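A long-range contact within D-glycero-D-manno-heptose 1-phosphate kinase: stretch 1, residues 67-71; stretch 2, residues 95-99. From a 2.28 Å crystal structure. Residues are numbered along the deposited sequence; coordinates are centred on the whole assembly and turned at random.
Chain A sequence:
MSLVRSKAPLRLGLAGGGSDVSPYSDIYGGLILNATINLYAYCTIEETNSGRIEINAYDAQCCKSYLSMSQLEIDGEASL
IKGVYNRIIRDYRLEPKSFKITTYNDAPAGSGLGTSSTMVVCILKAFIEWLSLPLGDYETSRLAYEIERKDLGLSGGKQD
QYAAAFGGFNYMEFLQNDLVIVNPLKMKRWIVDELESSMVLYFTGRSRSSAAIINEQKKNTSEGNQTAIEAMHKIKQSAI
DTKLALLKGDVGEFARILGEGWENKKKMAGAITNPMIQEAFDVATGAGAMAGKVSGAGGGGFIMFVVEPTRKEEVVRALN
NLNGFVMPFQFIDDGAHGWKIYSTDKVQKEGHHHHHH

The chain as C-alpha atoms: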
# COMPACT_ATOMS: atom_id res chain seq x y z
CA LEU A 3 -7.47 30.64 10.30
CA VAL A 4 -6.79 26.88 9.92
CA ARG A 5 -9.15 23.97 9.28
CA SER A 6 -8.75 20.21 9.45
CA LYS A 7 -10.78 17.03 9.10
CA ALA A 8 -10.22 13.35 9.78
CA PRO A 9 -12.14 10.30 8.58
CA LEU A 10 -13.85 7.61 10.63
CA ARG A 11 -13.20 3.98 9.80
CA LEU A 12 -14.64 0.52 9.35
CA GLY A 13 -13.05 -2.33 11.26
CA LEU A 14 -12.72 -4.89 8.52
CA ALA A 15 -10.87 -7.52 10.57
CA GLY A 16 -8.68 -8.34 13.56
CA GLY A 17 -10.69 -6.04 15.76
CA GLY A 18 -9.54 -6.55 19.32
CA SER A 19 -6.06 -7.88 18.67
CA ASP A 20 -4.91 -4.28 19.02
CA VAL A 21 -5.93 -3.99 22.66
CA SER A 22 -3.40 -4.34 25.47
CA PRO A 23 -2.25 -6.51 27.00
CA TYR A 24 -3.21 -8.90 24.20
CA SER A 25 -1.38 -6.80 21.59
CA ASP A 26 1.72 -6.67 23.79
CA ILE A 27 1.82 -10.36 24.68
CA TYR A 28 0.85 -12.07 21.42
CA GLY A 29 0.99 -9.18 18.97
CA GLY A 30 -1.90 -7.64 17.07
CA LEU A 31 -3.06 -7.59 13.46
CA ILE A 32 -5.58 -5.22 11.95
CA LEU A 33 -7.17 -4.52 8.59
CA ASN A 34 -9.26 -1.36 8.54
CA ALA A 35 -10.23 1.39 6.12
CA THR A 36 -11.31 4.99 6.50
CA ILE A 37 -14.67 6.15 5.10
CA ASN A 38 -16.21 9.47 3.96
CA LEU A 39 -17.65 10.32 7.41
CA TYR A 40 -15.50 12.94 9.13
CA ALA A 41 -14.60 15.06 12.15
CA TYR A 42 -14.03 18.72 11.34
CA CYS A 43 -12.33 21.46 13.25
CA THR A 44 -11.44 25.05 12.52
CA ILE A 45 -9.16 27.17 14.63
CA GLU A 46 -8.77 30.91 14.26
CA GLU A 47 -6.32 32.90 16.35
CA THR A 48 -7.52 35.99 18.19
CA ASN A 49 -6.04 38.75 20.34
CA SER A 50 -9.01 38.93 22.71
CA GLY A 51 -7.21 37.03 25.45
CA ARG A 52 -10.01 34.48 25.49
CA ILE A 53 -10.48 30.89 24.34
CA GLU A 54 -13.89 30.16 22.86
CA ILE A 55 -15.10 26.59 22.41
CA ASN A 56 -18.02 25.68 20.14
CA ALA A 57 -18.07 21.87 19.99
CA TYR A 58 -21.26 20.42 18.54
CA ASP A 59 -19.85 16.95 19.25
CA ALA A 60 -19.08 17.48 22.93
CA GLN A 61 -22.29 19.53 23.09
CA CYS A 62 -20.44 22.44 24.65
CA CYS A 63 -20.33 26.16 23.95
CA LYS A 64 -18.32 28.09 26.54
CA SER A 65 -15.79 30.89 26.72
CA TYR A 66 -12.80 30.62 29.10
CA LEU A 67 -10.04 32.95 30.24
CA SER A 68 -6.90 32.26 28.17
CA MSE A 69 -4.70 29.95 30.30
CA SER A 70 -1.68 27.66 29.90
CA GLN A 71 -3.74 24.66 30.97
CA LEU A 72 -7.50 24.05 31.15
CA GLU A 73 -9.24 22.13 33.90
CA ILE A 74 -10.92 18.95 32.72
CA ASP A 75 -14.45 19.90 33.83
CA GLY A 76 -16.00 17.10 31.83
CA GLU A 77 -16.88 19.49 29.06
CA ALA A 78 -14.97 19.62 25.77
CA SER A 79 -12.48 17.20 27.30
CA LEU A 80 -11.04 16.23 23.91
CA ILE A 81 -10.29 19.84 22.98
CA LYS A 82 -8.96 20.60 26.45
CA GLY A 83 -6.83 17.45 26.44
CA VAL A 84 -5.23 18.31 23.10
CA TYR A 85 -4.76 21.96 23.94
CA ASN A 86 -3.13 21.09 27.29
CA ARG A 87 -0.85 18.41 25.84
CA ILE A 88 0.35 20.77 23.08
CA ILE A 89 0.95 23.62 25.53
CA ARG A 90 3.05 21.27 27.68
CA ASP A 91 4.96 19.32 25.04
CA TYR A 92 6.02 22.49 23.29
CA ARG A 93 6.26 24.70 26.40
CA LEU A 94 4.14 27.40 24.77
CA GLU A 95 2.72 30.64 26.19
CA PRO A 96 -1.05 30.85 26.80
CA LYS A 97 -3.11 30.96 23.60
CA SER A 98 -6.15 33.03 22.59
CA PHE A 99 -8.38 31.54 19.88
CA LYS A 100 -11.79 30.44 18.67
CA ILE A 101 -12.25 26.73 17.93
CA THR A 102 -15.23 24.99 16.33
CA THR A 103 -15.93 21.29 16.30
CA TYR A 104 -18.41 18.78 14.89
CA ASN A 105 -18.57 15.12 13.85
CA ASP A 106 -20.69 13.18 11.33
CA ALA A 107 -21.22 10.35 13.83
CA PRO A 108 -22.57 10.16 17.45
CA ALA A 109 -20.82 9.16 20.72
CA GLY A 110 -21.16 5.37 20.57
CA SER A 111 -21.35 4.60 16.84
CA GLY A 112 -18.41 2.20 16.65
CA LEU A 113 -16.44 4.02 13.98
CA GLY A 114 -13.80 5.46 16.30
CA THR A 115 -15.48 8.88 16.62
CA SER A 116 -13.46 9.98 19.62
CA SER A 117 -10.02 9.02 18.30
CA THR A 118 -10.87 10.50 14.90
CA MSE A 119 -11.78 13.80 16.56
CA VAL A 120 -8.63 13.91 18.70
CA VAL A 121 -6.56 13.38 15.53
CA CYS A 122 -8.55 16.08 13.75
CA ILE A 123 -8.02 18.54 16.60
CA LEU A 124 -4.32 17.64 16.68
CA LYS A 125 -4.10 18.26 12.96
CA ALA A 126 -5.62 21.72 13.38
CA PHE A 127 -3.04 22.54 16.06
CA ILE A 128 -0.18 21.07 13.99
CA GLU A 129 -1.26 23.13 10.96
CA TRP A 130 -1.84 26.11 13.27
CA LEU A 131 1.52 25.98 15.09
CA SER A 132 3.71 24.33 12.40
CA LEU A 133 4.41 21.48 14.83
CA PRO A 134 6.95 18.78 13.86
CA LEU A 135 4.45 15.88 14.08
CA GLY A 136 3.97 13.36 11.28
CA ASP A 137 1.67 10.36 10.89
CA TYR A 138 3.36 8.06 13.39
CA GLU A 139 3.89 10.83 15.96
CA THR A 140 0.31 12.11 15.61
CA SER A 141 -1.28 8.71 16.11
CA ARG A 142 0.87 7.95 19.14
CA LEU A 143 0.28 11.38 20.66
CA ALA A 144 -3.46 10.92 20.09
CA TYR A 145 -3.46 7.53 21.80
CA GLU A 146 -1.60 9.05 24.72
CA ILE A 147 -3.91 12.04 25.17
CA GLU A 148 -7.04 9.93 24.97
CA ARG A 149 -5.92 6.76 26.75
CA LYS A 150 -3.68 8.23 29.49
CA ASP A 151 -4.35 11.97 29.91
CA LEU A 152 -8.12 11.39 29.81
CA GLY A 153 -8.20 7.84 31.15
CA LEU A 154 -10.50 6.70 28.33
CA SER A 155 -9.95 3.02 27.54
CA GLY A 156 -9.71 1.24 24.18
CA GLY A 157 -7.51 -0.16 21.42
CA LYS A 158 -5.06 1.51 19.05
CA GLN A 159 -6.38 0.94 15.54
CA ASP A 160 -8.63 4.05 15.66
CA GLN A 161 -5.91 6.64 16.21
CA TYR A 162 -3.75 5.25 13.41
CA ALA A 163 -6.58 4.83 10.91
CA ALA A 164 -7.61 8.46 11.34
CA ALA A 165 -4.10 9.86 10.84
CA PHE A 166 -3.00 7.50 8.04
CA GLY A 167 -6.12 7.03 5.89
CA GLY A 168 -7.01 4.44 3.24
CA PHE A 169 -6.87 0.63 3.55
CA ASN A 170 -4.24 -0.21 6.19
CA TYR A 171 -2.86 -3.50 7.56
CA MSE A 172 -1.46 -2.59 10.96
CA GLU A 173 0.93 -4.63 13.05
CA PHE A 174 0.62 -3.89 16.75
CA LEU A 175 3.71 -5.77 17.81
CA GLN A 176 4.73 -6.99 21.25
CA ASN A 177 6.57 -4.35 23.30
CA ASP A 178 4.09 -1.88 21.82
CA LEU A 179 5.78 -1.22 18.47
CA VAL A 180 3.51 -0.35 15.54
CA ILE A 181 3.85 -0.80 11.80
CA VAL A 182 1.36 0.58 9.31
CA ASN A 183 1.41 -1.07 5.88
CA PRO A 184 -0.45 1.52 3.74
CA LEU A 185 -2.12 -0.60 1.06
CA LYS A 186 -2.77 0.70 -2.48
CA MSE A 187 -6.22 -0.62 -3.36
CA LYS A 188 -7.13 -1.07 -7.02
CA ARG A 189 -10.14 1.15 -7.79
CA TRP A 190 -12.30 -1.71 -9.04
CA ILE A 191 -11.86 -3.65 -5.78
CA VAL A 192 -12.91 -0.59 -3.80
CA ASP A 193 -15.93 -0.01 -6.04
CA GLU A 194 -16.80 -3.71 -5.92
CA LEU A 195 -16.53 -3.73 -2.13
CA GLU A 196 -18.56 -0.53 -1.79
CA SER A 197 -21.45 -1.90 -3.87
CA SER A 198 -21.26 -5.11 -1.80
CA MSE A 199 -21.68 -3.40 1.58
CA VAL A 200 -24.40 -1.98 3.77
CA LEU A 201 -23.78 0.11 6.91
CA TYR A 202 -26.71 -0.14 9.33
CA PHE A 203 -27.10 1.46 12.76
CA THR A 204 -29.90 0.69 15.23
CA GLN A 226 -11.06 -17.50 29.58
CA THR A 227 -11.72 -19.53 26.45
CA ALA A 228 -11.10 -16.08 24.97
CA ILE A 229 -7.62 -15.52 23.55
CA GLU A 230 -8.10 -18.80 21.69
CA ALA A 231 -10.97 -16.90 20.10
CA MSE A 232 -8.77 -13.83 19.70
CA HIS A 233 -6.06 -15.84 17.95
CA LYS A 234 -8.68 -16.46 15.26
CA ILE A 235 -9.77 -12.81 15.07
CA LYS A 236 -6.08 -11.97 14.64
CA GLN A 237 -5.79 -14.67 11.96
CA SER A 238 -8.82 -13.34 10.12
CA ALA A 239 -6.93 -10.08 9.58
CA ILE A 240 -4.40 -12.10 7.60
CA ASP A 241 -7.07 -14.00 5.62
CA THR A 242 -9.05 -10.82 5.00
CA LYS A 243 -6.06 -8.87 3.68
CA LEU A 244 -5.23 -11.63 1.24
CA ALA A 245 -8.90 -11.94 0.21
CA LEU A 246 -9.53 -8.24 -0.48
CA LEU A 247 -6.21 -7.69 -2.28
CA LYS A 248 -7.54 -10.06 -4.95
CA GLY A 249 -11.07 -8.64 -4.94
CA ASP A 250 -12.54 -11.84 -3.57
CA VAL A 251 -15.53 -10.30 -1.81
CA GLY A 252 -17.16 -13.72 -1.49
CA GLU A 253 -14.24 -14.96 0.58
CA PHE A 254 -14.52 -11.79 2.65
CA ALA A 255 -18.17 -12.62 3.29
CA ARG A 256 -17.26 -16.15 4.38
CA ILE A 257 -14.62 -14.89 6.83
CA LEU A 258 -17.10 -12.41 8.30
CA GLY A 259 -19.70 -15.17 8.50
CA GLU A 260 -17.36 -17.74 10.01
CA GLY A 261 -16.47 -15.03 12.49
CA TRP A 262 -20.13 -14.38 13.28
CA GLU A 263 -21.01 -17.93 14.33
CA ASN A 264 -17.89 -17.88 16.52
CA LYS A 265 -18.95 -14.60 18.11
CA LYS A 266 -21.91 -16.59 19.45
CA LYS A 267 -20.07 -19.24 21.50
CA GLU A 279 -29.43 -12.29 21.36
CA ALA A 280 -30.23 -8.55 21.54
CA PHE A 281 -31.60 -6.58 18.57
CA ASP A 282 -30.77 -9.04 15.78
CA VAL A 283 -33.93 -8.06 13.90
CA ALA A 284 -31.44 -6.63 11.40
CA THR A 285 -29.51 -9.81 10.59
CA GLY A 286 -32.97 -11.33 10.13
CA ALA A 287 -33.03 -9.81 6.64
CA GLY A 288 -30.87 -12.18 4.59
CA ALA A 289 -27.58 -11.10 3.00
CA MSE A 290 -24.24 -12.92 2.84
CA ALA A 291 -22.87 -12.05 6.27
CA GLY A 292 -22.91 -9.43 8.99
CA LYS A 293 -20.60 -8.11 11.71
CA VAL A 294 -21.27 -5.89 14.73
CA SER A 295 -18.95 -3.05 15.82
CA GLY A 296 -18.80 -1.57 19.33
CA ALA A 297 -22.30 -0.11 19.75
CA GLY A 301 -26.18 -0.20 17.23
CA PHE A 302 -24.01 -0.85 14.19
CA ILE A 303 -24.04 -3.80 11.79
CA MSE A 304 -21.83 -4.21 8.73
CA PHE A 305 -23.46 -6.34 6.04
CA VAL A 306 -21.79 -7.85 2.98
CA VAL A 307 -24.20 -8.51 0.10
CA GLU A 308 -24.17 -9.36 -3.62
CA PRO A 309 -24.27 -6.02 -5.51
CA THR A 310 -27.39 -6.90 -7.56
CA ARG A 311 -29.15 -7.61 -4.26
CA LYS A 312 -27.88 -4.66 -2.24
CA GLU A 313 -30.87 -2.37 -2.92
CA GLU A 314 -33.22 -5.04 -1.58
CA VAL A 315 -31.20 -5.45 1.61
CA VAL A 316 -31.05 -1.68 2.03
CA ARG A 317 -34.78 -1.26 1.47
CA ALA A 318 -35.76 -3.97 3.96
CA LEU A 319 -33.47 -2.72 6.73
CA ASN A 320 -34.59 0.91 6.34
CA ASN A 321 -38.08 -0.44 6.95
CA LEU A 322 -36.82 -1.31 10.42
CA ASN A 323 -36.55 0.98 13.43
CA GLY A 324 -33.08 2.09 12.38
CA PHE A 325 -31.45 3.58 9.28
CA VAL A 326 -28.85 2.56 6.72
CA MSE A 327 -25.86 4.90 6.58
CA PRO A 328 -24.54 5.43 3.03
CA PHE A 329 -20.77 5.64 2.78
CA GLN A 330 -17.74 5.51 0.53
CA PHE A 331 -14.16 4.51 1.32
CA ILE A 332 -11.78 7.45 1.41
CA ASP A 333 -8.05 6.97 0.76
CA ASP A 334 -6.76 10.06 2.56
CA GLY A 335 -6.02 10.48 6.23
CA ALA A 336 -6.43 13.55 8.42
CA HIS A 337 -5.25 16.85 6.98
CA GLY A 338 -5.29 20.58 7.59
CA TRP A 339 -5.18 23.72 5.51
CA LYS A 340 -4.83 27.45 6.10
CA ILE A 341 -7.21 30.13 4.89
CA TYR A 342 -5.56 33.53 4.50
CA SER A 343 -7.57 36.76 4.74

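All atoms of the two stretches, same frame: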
# COMPACT_ATOMS: atom_id res chain seq x y z
N LEU A 67 -11.13 31.99 30.18
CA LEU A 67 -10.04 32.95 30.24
C LEU A 67 -8.79 32.23 29.73
O LEU A 67 -8.47 31.12 30.18
CB LEU A 67 -9.85 33.42 31.68
CG LEU A 67 -11.12 33.35 32.53
CD1 LEU A 67 -10.81 33.78 33.95
CD2 LEU A 67 -12.22 34.22 31.92
N SER A 68 -8.10 32.84 28.77
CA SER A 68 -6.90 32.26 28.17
C SER A 68 -5.87 31.83 29.23
O SER A 68 -5.30 32.67 29.93
CB SER A 68 -6.27 33.27 27.21
OG SER A 68 -5.17 32.73 26.51
N MSE A 69 -5.64 30.52 29.33
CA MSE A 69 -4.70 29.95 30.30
C MSE A 69 -3.65 29.07 29.64
O MSE A 69 -3.69 28.85 28.43
CB MSE A 69 -5.45 29.10 31.32
CG MSE A 69 -6.59 29.81 32.02
SE MSE A 69 -7.36 28.64 33.34
CE MSE A 69 -9.15 28.43 32.59
N SER A 70 -2.71 28.55 30.43
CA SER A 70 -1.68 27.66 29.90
C SER A 70 -2.25 26.25 29.89
O SER A 70 -1.90 25.42 29.05
CB SER A 70 -0.42 27.70 30.76
OG SER A 70 0.31 28.88 30.55
N GLN A 71 -3.11 25.97 30.86
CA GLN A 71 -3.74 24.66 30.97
C GLN A 71 -5.22 24.90 31.24
O GLN A 71 -5.59 25.97 31.73
CB GLN A 71 -3.13 23.87 32.13
CG GLN A 71 -1.67 23.48 31.96
CD GLN A 71 -1.45 22.46 30.86
OE1 GLN A 71 -1.36 22.81 29.68
NE2 GLN A 71 -1.38 21.19 31.23
N GLU A 95 3.41 29.62 25.40
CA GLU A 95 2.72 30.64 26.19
C GLU A 95 1.23 30.49 25.97
O GLU A 95 0.79 29.95 24.95
CB GLU A 95 3.15 32.04 25.74
CG GLU A 95 4.62 32.33 25.92
CD GLU A 95 5.01 33.71 25.41
OE1 GLU A 95 4.53 34.72 25.97
OE2 GLU A 95 5.80 33.79 24.44
N PRO A 96 0.41 30.96 26.93
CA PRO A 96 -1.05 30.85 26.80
C PRO A 96 -1.54 31.29 25.41
O PRO A 96 -0.98 32.22 24.81
CB PRO A 96 -1.55 31.77 27.91
CG PRO A 96 -0.52 31.58 28.97
CD PRO A 96 0.78 31.65 28.18
N LYS A 97 -2.57 30.62 24.91
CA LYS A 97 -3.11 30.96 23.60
C LYS A 97 -4.53 31.53 23.64
O LYS A 97 -5.33 31.16 24.51
CB LYS A 97 -3.09 29.72 22.69
CG LYS A 97 -2.13 29.84 21.51
CD LYS A 97 -0.69 29.59 21.91
CE LYS A 97 0.25 29.89 20.74
NZ LYS A 97 1.62 29.31 20.93
N SER A 98 -4.84 32.41 22.70
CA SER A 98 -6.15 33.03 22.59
C SER A 98 -6.73 32.68 21.20
O SER A 98 -6.18 33.08 20.17
CB SER A 98 -6.02 34.55 22.76
OG SER A 98 -7.28 35.20 22.77
N PHE A 99 -7.83 31.95 21.16
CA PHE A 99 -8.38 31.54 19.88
C PHE A 99 -9.83 31.07 19.95
O PHE A 99 -10.37 30.84 21.03
CB PHE A 99 -7.55 30.39 19.32
CG PHE A 99 -7.56 29.17 20.20
CD1 PHE A 99 -8.52 28.18 20.03
CD2 PHE A 99 -6.64 29.04 21.25
CE1 PHE A 99 -8.58 27.08 20.89
CE2 PHE A 99 -6.68 27.95 22.12
CZ PHE A 99 -7.65 26.97 21.94

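Pro96 and Ser68 carry most of this small contact, which buries 204 Å² in total. Ser68 points its CA-to-CB bond toward the second stretch. Its chi1 is t, and its hydroxyl donates a hydrogen bond to the main chain of Lys97, with Ser68 OG 2.5 Å from Lys97 O. The distance is short for such a bond. Because the acceptor is a backbone carbonyl, the Lys97 side chain is not needed for it; that CA-to-CB bond points away. The same hydroxyl lies close to the neighbours of Lys97. Ser68 OG is 4.0 Å from Pro96 CB and 3.8 Å from Ser98 N.

Pro96 also points toward the other stretch and offers its ring to three residues. Besides Ser68, it meets the backbone of Met69, a selenomethionine, with Pro96 CB 3.7 Å from Met69 O. The Met69 CA-to-CB bond points away, so this residue takes part through its main chain. At Ser70 the approach is closer: Pro96 CG lies 3.2 Å from Ser70 OG. This is a tight packing contact between a hydroxyl oxygen and a ring carbon. The backbones are also near here, with Ser70 CA 4.5 Å from Pro96 CA. A single hydrogen bond therefore joins the stretches, and packing around the proline ring supplies much of the rest.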